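Local atomic coordinates of glycosyltransferase Gtf1 (Streptococcus pneumoniae, PDB entry 4PQG), a protein that belongs to the GT-B clan of glycosyltransferases, combining two domains built on parallel sheets with an extended antiparallel beta-sheet domain, and carries bound uridine-5'-diphosphate in this structure. Residues A[9-14]-A[34-39]; A[27-32]-A[43-48]. All coordinates share one frame; numbering follows the deposited sequence.

Contact 1 and contact 2 illustrate how one beta-alpha-beta unit closes on itself: helix 24-38 follows strand 10-15 and packs on that strand through the last turn of the helix (contact 1), and an earlier part of the same helix packs on strand 42-47 (contact 2). Their centres lie 8 Å apart, and because the two strands are neighbours in the parallel sheet, backbone hydrogen bonds between N13 and both K44 and I46 join the contacts. Both contacts are buried. Contact 1 is mainly a hydrocarbon-to-ring packing bordered by one amide, whereas contact 2 sets a glutamine against two phenylalanines, with an arginine beside one, and draws in a water, with uridine-5'-diphosphate lying against the helix at Y27.

Contact 1: residues A[9-14]-A[34-39]; sequences MTIYNI and GVFRKL
N13 OD1 sits at the rim of the F36 ring, in the ring plane and 3.8 Å from F36 CE2, while NH2 of R32, one turn earlier on the helix that carries F36, donates a hydrogen bond to it. The other end of this buried amide is engaged as well: N13 ND2 donates to the backbone O of K44 on the adjoining strand, so the amide is held in rotation from both ends. Its plane is turned 40° from that of the ring. Strand 10-15 is the first and helix 24-38 the connecting element of a beta-alpha-beta unit in a Rossmann-like domain, whose parallel sheet runs in the order 3-2-1-4-5-6-7. Within that unit I11 supplies the apolar half of the contact and crosses F36 at about a right angle. I11 CD1 makes a CH-pi contact over one face, 4.0 Å from the centroid of the F36 ring and 17° off its normal. The second branch also reaches the ring: chi1 of -59° places CG1 beside the backbone N and leaves CG2 anti to it, and I11 CG2 comes to 3.6 Å from F36 CE2. Beyond the unit, W501 of helix 494-508 meets F36 edge-to-face.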
ATOM      1  N   MET A   9     -24.551   7.644   7.482  1.00 41.79           N
ATOM      2  CA  MET A   9     -23.544   7.908   6.467  1.00 41.26           C
ATOM      3  C   MET A   9     -22.412   6.890   6.604  1.00 36.89           C
ATOM      4  O   MET A   9     -21.903   6.661   7.701  1.00 33.91           O
ATOM      5  CB  MET A   9     -22.986   9.326   6.591  1.00 43.67           C
ATOM      6  CG  MET A   9     -22.106   9.720   5.410  1.00 48.29           C
ATOM      7  SD  MET A   9     -20.944  11.064   5.724  1.00 54.71           S
ATOM      8  CE  MET A   9     -20.007  10.349   7.076  1.00 49.06           C
ATOM      9  N   THR A  10     -22.064   6.242   5.496  1.00 35.36           N
ATOM     10  CA  THR A  10     -20.888   5.377   5.462  1.00 31.75           C
ATOM     11  C   THR A  10     -19.949   5.862   4.362  1.00 28.67           C
ATOM     12  O   THR A  10     -20.383   6.227   3.257  1.00 26.69           O
ATOM     13  CB  THR A  10     -21.254   3.879   5.282  1.00 32.71           C
ATOM     14  OG1 THR A  10     -22.077   3.462   6.372  1.00 34.94           O
ATOM     15  CG2 THR A  10     -20.005   2.992   5.279  1.00 32.68           C
ATOM     16  N   ILE A  11     -18.663   5.895   4.695  1.00 26.10           N
ATOM     17  CA  ILE A  11     -17.632   6.231   3.732  1.00 24.77           C
ATOM     18  C   ILE A  11     -16.971   4.936   3.256  1.00 23.74           C
ATOM     19  O   ILE A  11     -16.360   4.223   4.041  1.00 23.67           O
ATOM     20  CB  ILE A  11     -16.622   7.229   4.320  1.00 24.89           C
ATOM     21  CG1 ILE A  11     -17.356   8.513   4.745  1.00 25.36           C
ATOM     22  CG2 ILE A  11     -15.532   7.551   3.296  1.00 24.27           C
ATOM     23  CD1 ILE A  11     -16.603   9.336   5.767  1.00 27.17           C
ATOM     24  N   TYR A  12     -17.150   4.631   1.972  1.00 24.41           N
ATOM     25  CA  TYR A  12     -16.590   3.433   1.356  1.00 24.10           C
ATOM     26  C   TYR A  12     -15.355   3.853   0.598  1.00 23.67           C
ATOM     27  O   TYR A  12     -15.400   4.782  -0.204  1.00 25.14           O
ATOM     28  CB  TYR A  12     -17.601   2.773   0.398  1.00 25.16           C
ATOM     29  CG  TYR A  12     -18.849   2.291   1.109  1.00 26.84           C
ATOM     30  CD1 TYR A  12     -18.879   1.053   1.766  1.00 27.54           C
ATOM     31  CD2 TYR A  12     -19.994   3.092   1.152  1.00 28.74           C
ATOM     32  CE1 TYR A  12     -20.022   0.623   2.440  1.00 29.33           C
ATOM     33  CE2 TYR A  12     -21.143   2.669   1.816  1.00 30.06           C
ATOM     34  CZ  TYR A  12     -21.149   1.444   2.457  1.00 29.99           C
ATOM     35  OH  TYR A  12     -22.287   1.065   3.120  1.00 33.56           O
ATOM     36  N   ASN A  13     -14.254   3.161   0.857  1.00 22.14           N
ATOM     37  CA  ASN A  13     -12.982   3.451   0.211  1.00 20.92           C
ATOM     38  C   ASN A  13     -12.559   2.209  -0.576  1.00 20.37           C
ATOM     39  O   ASN A  13     -12.565   1.099  -0.031  1.00 21.41           O
ATOM     40  CB  ASN A  13     -11.923   3.755   1.269  1.00 19.01           C
ATOM     41  CG  ASN A  13     -12.367   4.824   2.263  1.00 18.79           C
ATOM     42  OD1 ASN A  13     -11.896   5.946   2.206  1.00 17.85           O
ATOM     43  ND2 ASN A  13     -13.257   4.459   3.200  1.00 18.40           N
ATOM     44  N   ILE A  14     -12.162   2.414  -1.826  1.00 19.62           N
ATOM     45  CA  ILE A  14     -11.891   1.314  -2.763  1.00 19.00           C
ATOM     46  C   ILE A  14     -10.429   1.299  -3.237  1.00 18.88           C
ATOM     47  O   ILE A  14      -9.909   2.300  -3.749  1.00 18.44           O
ATOM     48  CB  ILE A  14     -12.862   1.359  -3.968  1.00 18.49           C
ATOM     49  CG1 ILE A  14     -14.301   1.086  -3.483  1.00 18.99           C
ATOM     50  CG2 ILE A  14     -12.486   0.318  -5.004  1.00 18.46           C
ATOM     51  CD1 ILE A  14     -15.389   1.417  -4.482  1.00 19.08           C
ATOM     52  N   GLY A  34      -7.681   5.967  10.396  1.00 27.35           N
ATOM     53  CA  GLY A  34      -7.413   6.560  11.710  1.00 27.16           C
ATOM     54  C   GLY A  34      -8.204   7.831  11.935  1.00 28.14           C
ATOM     55  O   GLY A  34      -8.677   8.089  13.044  1.00 29.49           O
ATOM     56  N   VAL A  35      -8.346   8.626  10.880  1.00 28.53           N
ATOM     57  CA  VAL A  35      -9.128   9.861  10.924  1.00 29.52           C
ATOM     58  C   VAL A  35     -10.622   9.566  11.087  1.00 31.27           C
ATOM     59  O   VAL A  35     -11.303  10.194  11.907  1.00 31.09           O
ATOM     60  CB  VAL A  35      -8.936  10.718   9.656  1.00 29.01           C
ATOM     61  CG1 VAL A  35      -9.990  11.817   9.591  1.00 28.19           C
ATOM     62  CG2 VAL A  35      -7.532  11.315   9.607  1.00 29.29           C
ATOM     63  N   PHE A  36     -11.132   8.622  10.301  1.00 30.74           N
ATOM     64  CA  PHE A  36     -12.543   8.267  10.370  1.00 30.54           C
ATOM     65  C   PHE A  36     -12.930   7.695  11.731  1.00 32.03           C
ATOM     66  O   PHE A  36     -14.020   7.986  12.225  1.00 34.50           O
ATOM     67  CB  PHE A  36     -12.940   7.343   9.224  1.00 28.05           C
ATOM     68  CG  PHE A  36     -12.858   7.993   7.866  1.00 27.76           C
ATOM     69  CD1 PHE A  36     -12.963   9.374   7.726  1.00 26.40           C
ATOM     70  CD2 PHE A  36     -12.703   7.218   6.724  1.00 25.97           C
ATOM     71  CE1 PHE A  36     -12.906   9.972   6.483  1.00 27.39           C
ATOM     72  CE2 PHE A  36     -12.658   7.808   5.469  1.00 26.23           C
ATOM     73  CZ  PHE A  36     -12.757   9.188   5.344  1.00 27.22           C
ATOM     74  N   ARG A  37     -12.041   6.908  12.333  1.00 31.67           N
ATOM     75  CA  ARG A  37     -12.257   6.391  13.679  1.00 36.11           C
ATOM     76  C   ARG A  37     -12.374   7.528  14.692  1.00 38.24           C
ATOM     77  O   ARG A  37     -13.286   7.538  15.530  1.00 40.32           O
ATOM     78  CB  ARG A  37     -11.141   5.430  14.099  1.00 35.29           C
ATOM     79  CG  ARG A  37     -11.196   4.080  13.409  1.00 37.59           C
ATOM     80  CD  ARG A  37     -10.329   3.037  14.099  1.00 37.39           C
ATOM     81  NE  ARG A  37      -8.922   3.421  14.184  1.00 37.92           N
ATOM     82  CZ  ARG A  37      -7.973   3.092  13.307  1.00 36.39           C
ATOM     83  NH1 ARG A  37      -8.244   2.351  12.237  1.00 34.45           N
ATOM     84  NH2 ARG A  37      -6.736   3.519  13.511  1.00 35.08           N
ATOM     85  N   LYS A  38     -11.457   8.487  14.598  1.00 37.45           N
ATOM     86  CA  LYS A  38     -11.435   9.627  15.506  1.00 37.65           C
ATOM     87  C   LYS A  38     -12.689  10.457  15.364  1.00 38.88           C
ATOM     88  O   LYS A  38     -13.235  10.921  16.362  1.00 41.39           O
ATOM     89  CB  LYS A  38     -10.215  10.506  15.242  1.00 36.85           C
ATOM     90  CG  LYS A  38      -8.962  10.078  15.978  1.00 36.44           C
ATOM     91  CD  LYS A  38      -7.760  10.860  15.454  1.00 36.04           C
ATOM     92  CE  LYS A  38      -6.553  10.741  16.365  1.00 37.07           C
ATOM     93  NZ  LYS A  38      -6.107   9.335  16.513  1.00 36.64           N
ATOM     94  N   LEU A  39     -13.137  10.651  14.124  1.00 36.89           N
ATOM     95  CA  LEU A  39     -14.343  11.410  13.859  1.00 36.34           C
ATOM     96  C   LEU A  39     -15.611  10.592  14.108  1.00 36.29           C
ATOM     97  O   LEU A  39     -16.708  11.017  13.740  1.00 37.34           O
ATOM     98  CB  LEU A  39     -14.331  11.963  12.431  1.00 34.98           C
ATOM     99  CG  LEU A  39     -13.322  13.059  12.092  1.00 35.26           C
ATOM    100  CD1 LEU A  39     -13.330  13.313  10.593  1.00 33.09           C
ATOM    101  CD2 LEU A  39     -13.590  14.351  12.869  1.00 34.49           C
TER

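Contact 2: residues A[27-32]-A[43-48]. With UDP (uridine-5'-diphosphate), chain C.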
ATOM      1  N   TYR A  27      -0.910   2.832   2.874  1.00 17.98           N
ATOM      2  CA  TYR A  27      -0.672   3.545   4.137  1.00 18.39           C
ATOM      3  C   TYR A  27      -1.556   4.798   4.263  1.00 18.69           C
ATOM      4  O   TYR A  27      -2.061   5.099   5.358  1.00 19.02           O
ATOM      5  CB  TYR A  27       0.821   3.844   4.342  1.00 18.00           C
ATOM      6  CG  TYR A  27       1.547   2.608   4.804  1.00 18.34           C
ATOM      7  CD1 TYR A  27       1.578   2.273   6.151  1.00 18.53           C
ATOM      8  CD2 TYR A  27       2.148   1.734   3.887  1.00 18.68           C
ATOM      9  CE1 TYR A  27       2.210   1.122   6.582  1.00 19.32           C
ATOM     10  CE2 TYR A  27       2.787   0.576   4.309  1.00 18.23           C
ATOM     11  CZ  TYR A  27       2.801   0.279   5.658  1.00 18.36           C
ATOM     12  OH  TYR A  27       3.417  -0.843   6.110  1.00 17.51           O
ATOM     13  N   ALA A  28      -1.737   5.516   3.154  1.00 18.16           N
ATOM     14  CA  ALA A  28      -2.661   6.653   3.118  1.00 19.15           C
ATOM     15  C   ALA A  28      -4.075   6.237   3.524  1.00 19.66           C
ATOM     16  O   ALA A  28      -4.783   6.982   4.222  1.00 21.30           O
ATOM     17  CB  ALA A  28      -2.694   7.288   1.736  1.00 17.87           C
ATOM     18  N   GLN A  29      -4.500   5.068   3.056  1.00 18.76           N
ATOM     19  CA  GLN A  29      -5.806   4.536   3.432  1.00 18.52           C
ATOM     20  C   GLN A  29      -5.846   4.251   4.929  1.00 18.10           C
ATOM     21  O   GLN A  29      -6.856   4.501   5.591  1.00 19.02           O
ATOM     22  CB  GLN A  29      -6.119   3.252   2.669  1.00 18.03           C
ATOM     23  CG  GLN A  29      -6.499   3.415   1.209  1.00 18.54           C
ATOM     24  CD  GLN A  29      -7.257   2.194   0.697  1.00 19.53           C
ATOM     25  OE1 GLN A  29      -6.832   1.056   0.905  1.00 20.14           O
ATOM     26  NE2 GLN A  29      -8.405   2.428   0.071  1.00 20.25           N
ATOM     27  N   ALA A  30      -4.752   3.713   5.458  1.00 18.37           N
ATOM     28  CA  ALA A  30      -4.653   3.447   6.877  1.00 18.43           C
ATOM     29  C   ALA A  30      -4.672   4.758   7.669  1.00 19.82           C
ATOM     30  O   ALA A  30      -5.348   4.842   8.698  1.00 19.69           O
ATOM     31  CB  ALA A  30      -3.417   2.628   7.201  1.00 18.32           C
ATOM     32  N   TYR A  31      -3.956   5.782   7.197  1.00 20.23           N
ATOM     33  CA  TYR A  31      -4.070   7.097   7.836  1.00 21.58           C
ATOM     34  C   TYR A  31      -5.533   7.564   7.861  1.00 22.82           C
ATOM     35  O   TYR A  31      -6.039   7.953   8.914  1.00 25.62           O
ATOM     36  CB  TYR A  31      -3.190   8.143   7.154  1.00 21.54           C
ATOM     37  CG  TYR A  31      -1.752   8.168   7.643  1.00 22.01           C
ATOM     38  CD1 TYR A  31      -1.413   8.780   8.860  1.00 22.48           C
ATOM     39  CD2 TYR A  31      -0.728   7.606   6.880  1.00 21.96           C
ATOM     40  CE1 TYR A  31      -0.089   8.830   9.296  1.00 22.99           C
ATOM     41  CE2 TYR A  31       0.593   7.628   7.311  1.00 22.06           C
ATOM     42  CZ  TYR A  31       0.911   8.242   8.523  1.00 23.00           C
ATOM     43  OH  TYR A  31       2.230   8.275   8.945  1.00 21.41           O
ATOM     44  N   ARG A  32      -6.202   7.510   6.707  1.00 22.65           N
ATOM     45  CA  ARG A  32      -7.605   7.931   6.562  1.00 23.40           C
ATOM     46  C   ARG A  32      -8.537   7.177   7.517  1.00 25.26           C
ATOM     47  O   ARG A  32      -9.447   7.773   8.116  1.00 25.53           O
ATOM     48  CB  ARG A  32      -8.076   7.748   5.121  1.00 23.45           C
ATOM     49  CG  ARG A  32      -9.327   8.544   4.747  1.00 23.86           C
ATOM     50  CD  ARG A  32      -9.804   8.212   3.346  1.00 24.04           C
ATOM     51  NE  ARG A  32      -8.733   8.408   2.367  1.00 23.57           N
ATOM     52  CZ  ARG A  32      -8.535   7.633   1.304  1.00 23.06           C
ATOM     53  NH1 ARG A  32      -7.521   7.881   0.494  1.00 22.06           N
ATOM     54  NH2 ARG A  32      -9.332   6.597   1.063  1.00 22.67           N
ATOM     55  N   SER A  43     -16.925   3.803   8.319  1.00 26.44           N
ATOM     56  CA  SER A  43     -16.127   3.638   7.105  1.00 25.84           C
ATOM     57  C   SER A  43     -15.794   2.191   6.785  1.00 25.18           C
ATOM     58  O   SER A  43     -15.705   1.347   7.676  1.00 25.98           O
ATOM     59  CB  SER A  43     -14.835   4.453   7.193  1.00 25.13           C
ATOM     60  OG  SER A  43     -13.987   3.902   8.167  1.00 24.23           O
ATOM     61  N   LYS A  44     -15.607   1.927   5.495  1.00 24.53           N
ATOM     62  CA  LYS A  44     -15.221   0.604   5.001  1.00 23.09           C
ATOM     63  C   LYS A  44     -14.127   0.767   3.961  1.00 20.99           C
ATOM     64  O   LYS A  44     -14.214   1.638   3.096  1.00 20.37           O
ATOM     65  CB  LYS A  44     -16.414  -0.132   4.375  1.00 21.81           C
ATOM     66  CG  LYS A  44     -17.618  -0.271   5.302  1.00 22.26           C
ATOM     67  CD  LYS A  44     -17.364  -1.245   6.440  1.00 22.31           C
ATOM     68  CE  LYS A  44     -18.672  -1.484   7.201  1.00 23.88           C
ATOM     69  NZ  LYS A  44     -18.517  -2.556   8.220  1.00 21.26           N
ATOM     70  N   PHE A  45     -13.104  -0.072   4.077  1.00 19.74           N
ATOM     71  CA  PHE A  45     -12.030  -0.129   3.102  1.00 19.32           C
ATOM     72  C   PHE A  45     -12.126  -1.437   2.328  1.00 18.08           C
ATOM     73  O   PHE A  45     -11.942  -2.526   2.867  1.00 18.22           O
ATOM     74  CB  PHE A  45     -10.676   0.099   3.777  1.00 20.11           C
ATOM     75  CG  PHE A  45     -10.556   1.475   4.381  1.00 21.01           C
ATOM     76  CD1 PHE A  45      -9.915   2.493   3.692  1.00 21.17           C
ATOM     77  CD2 PHE A  45     -11.133   1.761   5.613  1.00 21.34           C
ATOM     78  CE1 PHE A  45      -9.822   3.781   4.229  1.00 22.04           C
ATOM     79  CE2 PHE A  45     -11.061   3.038   6.154  1.00 22.16           C
ATOM     80  CZ  PHE A  45     -10.407   4.052   5.463  1.00 22.22           C
ATOM     81  N   ILE A  46     -12.490  -1.294   1.065  1.00 17.87           N
ATOM     82  CA  ILE A  46     -12.805  -2.412   0.179  1.00 17.70           C
ATOM     83  C   ILE A  46     -11.557  -2.729  -0.646  1.00 17.40           C
ATOM     84  O   ILE A  46     -10.978  -1.834  -1.252  1.00 17.63           O
ATOM     85  CB  ILE A  46     -13.959  -2.020  -0.776  1.00 17.29           C
ATOM     86  CG1 ILE A  46     -15.238  -1.705   0.027  1.00 17.38           C
ATOM     87  CG2 ILE A  46     -14.193  -3.107  -1.834  1.00 17.75           C
ATOM     88  CD1 ILE A  46     -16.177  -0.747  -0.676  1.00 16.19           C
ATOM     89  N   PHE A  47     -11.159  -3.998  -0.663  1.00 16.80           N
ATOM     90  CA  PHE A  47     -10.117  -4.486  -1.572  1.00 16.61           C
ATOM     91  C   PHE A  47     -10.713  -5.468  -2.580  1.00 16.87           C
ATOM     92  O   PHE A  47     -11.440  -6.389  -2.198  1.00 15.29           O
ATOM     93  CB  PHE A  47      -9.000  -5.133  -0.766  1.00 15.87           C
ATOM     94  CG  PHE A  47      -8.403  -4.206   0.260  1.00 15.99           C
ATOM     95  CD1 PHE A  47      -7.314  -3.402  -0.065  1.00 15.85           C
ATOM     96  CD2 PHE A  47      -8.963  -4.107   1.534  1.00 16.42           C
ATOM     97  CE1 PHE A  47      -6.783  -2.526   0.867  1.00 16.40           C
ATOM     98  CE2 PHE A  47      -8.438  -3.232   2.474  1.00 16.82           C
ATOM     99  CZ  PHE A  47      -7.338  -2.456   2.145  1.00 17.04           C
ATOM    100  N   THR A  48     -10.407  -5.259  -3.863  1.00 16.94           N
ATOM    101  CA  THR A  48     -11.043  -6.032  -4.949  1.00 17.12           C
ATOM    102  C   THR A  48     -10.197  -7.162  -5.527  1.00 16.64           C
ATOM    103  O   THR A  48     -10.728  -8.026  -6.265  1.00 16.10           O
ATOM    104  CB  THR A  48     -11.516  -5.124  -6.108  1.00 17.66           C
ATOM    105  OG1 THR A  48     -10.403  -4.380  -6.615  1.00 18.22           O
ATOM    106  CG2 THR A  48     -12.611  -4.155  -5.635  1.00 18.68           C
TER
HETATM  107  N1  UDP C 601       6.842   2.104   5.117  1.00 17.74           N
HETATM  108  C2  UDP C 601       6.892   1.225   6.220  1.00 17.57           C
HETATM  109  N3  UDP C 601       7.998   0.529   6.442  1.00 18.40           N
HETATM  110  C4  UDP C 601       9.079   0.619   5.655  1.00 18.43           C
HETATM  111  C5  UDP C 601       9.069   1.472   4.548  1.00 17.87           C
HETATM  112  C6  UDP C 601       7.913   2.222   4.303  1.00 17.48           C
HETATM  113  O2  UDP C 601       5.914   1.100   6.999  1.00 16.97           O
HETATM  114  O4  UDP C 601      10.084  -0.072   5.937  1.00 18.20           O
HETATM  115  C1' UDP C 601       5.617   2.893   4.921  1.00 18.24           C
HETATM  116  C2' UDP C 601       5.893   4.336   5.333  1.00 18.78           C
HETATM  117  O2' UDP C 601       5.719   4.584   6.743  1.00 19.01           O
HETATM  118  C3' UDP C 601       4.929   5.162   4.499  1.00 19.22           C
HETATM  119  C4' UDP C 601       4.659   4.286   3.278  1.00 19.34           C
HETATM  120  O4' UDP C 601       5.236   2.997   3.548  1.00 18.83           O
HETATM  121  O3' UDP C 601       3.702   5.377   5.206  1.00 19.93           O
HETATM  122  C5' UDP C 601       5.302   4.831   2.004  1.00 18.70           C
HETATM  123  O5' UDP C 601       4.581   5.982   1.597  1.00 18.89           O
HETATM  124  PA  UDP C 601       5.258   7.117   0.687  1.00 18.46           P
HETATM  125  O1A UDP C 601       4.234   8.184   0.409  1.00 17.49           O
HETATM  126  O2A UDP C 601       6.544   7.510   1.373  1.00 18.26           O
HETATM  127  O3A UDP C 601       5.822   6.389  -0.638  1.00 17.31           O
HETATM  128  PB  UDP C 601       5.066   5.588  -1.812  1.00 17.10           P
HETATM  129  O1B UDP C 601       5.750   6.067  -3.072  1.00 16.37           O
HETATM  130  O2B UDP C 601       5.289   4.120  -1.486  1.00 16.25           O
HETATM  131  O3B UDP C 601       3.618   6.038  -1.769  1.00 16.83           O
HETATM  132  O   HOH W   1      -9.575  -0.160   0.687  1.00 18.60           O
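Q29 and F45 lie alongside one another and point opposite ways, the amide plane standing 89° from the ring. Q29 NE2 lies in the ring plane at its edge, 3.9 Å from F45 CD1, and the backbone carbonyl of the same glutamine approaches obliquely, with Q29 O 3.3 Å from F45 CE1. F47 meets the other end of the amide: its plane is perpendicular to that of Q29, and Q29 OE1 comes obliquely to 3.6 Å from F47 CE1. A side chain extended beyond CG (chi2 -159°) carries the amide out to both phenylalanines. This is the return half of a beta-alpha-beta crossover, helix 27-32 running nearly antiparallel to strand 43-47 with axes 10.2 Å apart and directions 163° from each other. The buried amide is gripped at both ends, since OE1 accepts from N15 ND2, while NE2 donates to D227 OD2 and, at 2.9 Å from Q29 NE2, to a water over one face of F47 that can donate in turn to I46 O on the strand. D227 also forms a salt bridge with R32, whose guanidinium passes F45 obliquely. At the start of the segment, the ribose of uridine-5'-diphosphate covers Y27, with C1' 3.7 Å above the centre of the tyrosine ring.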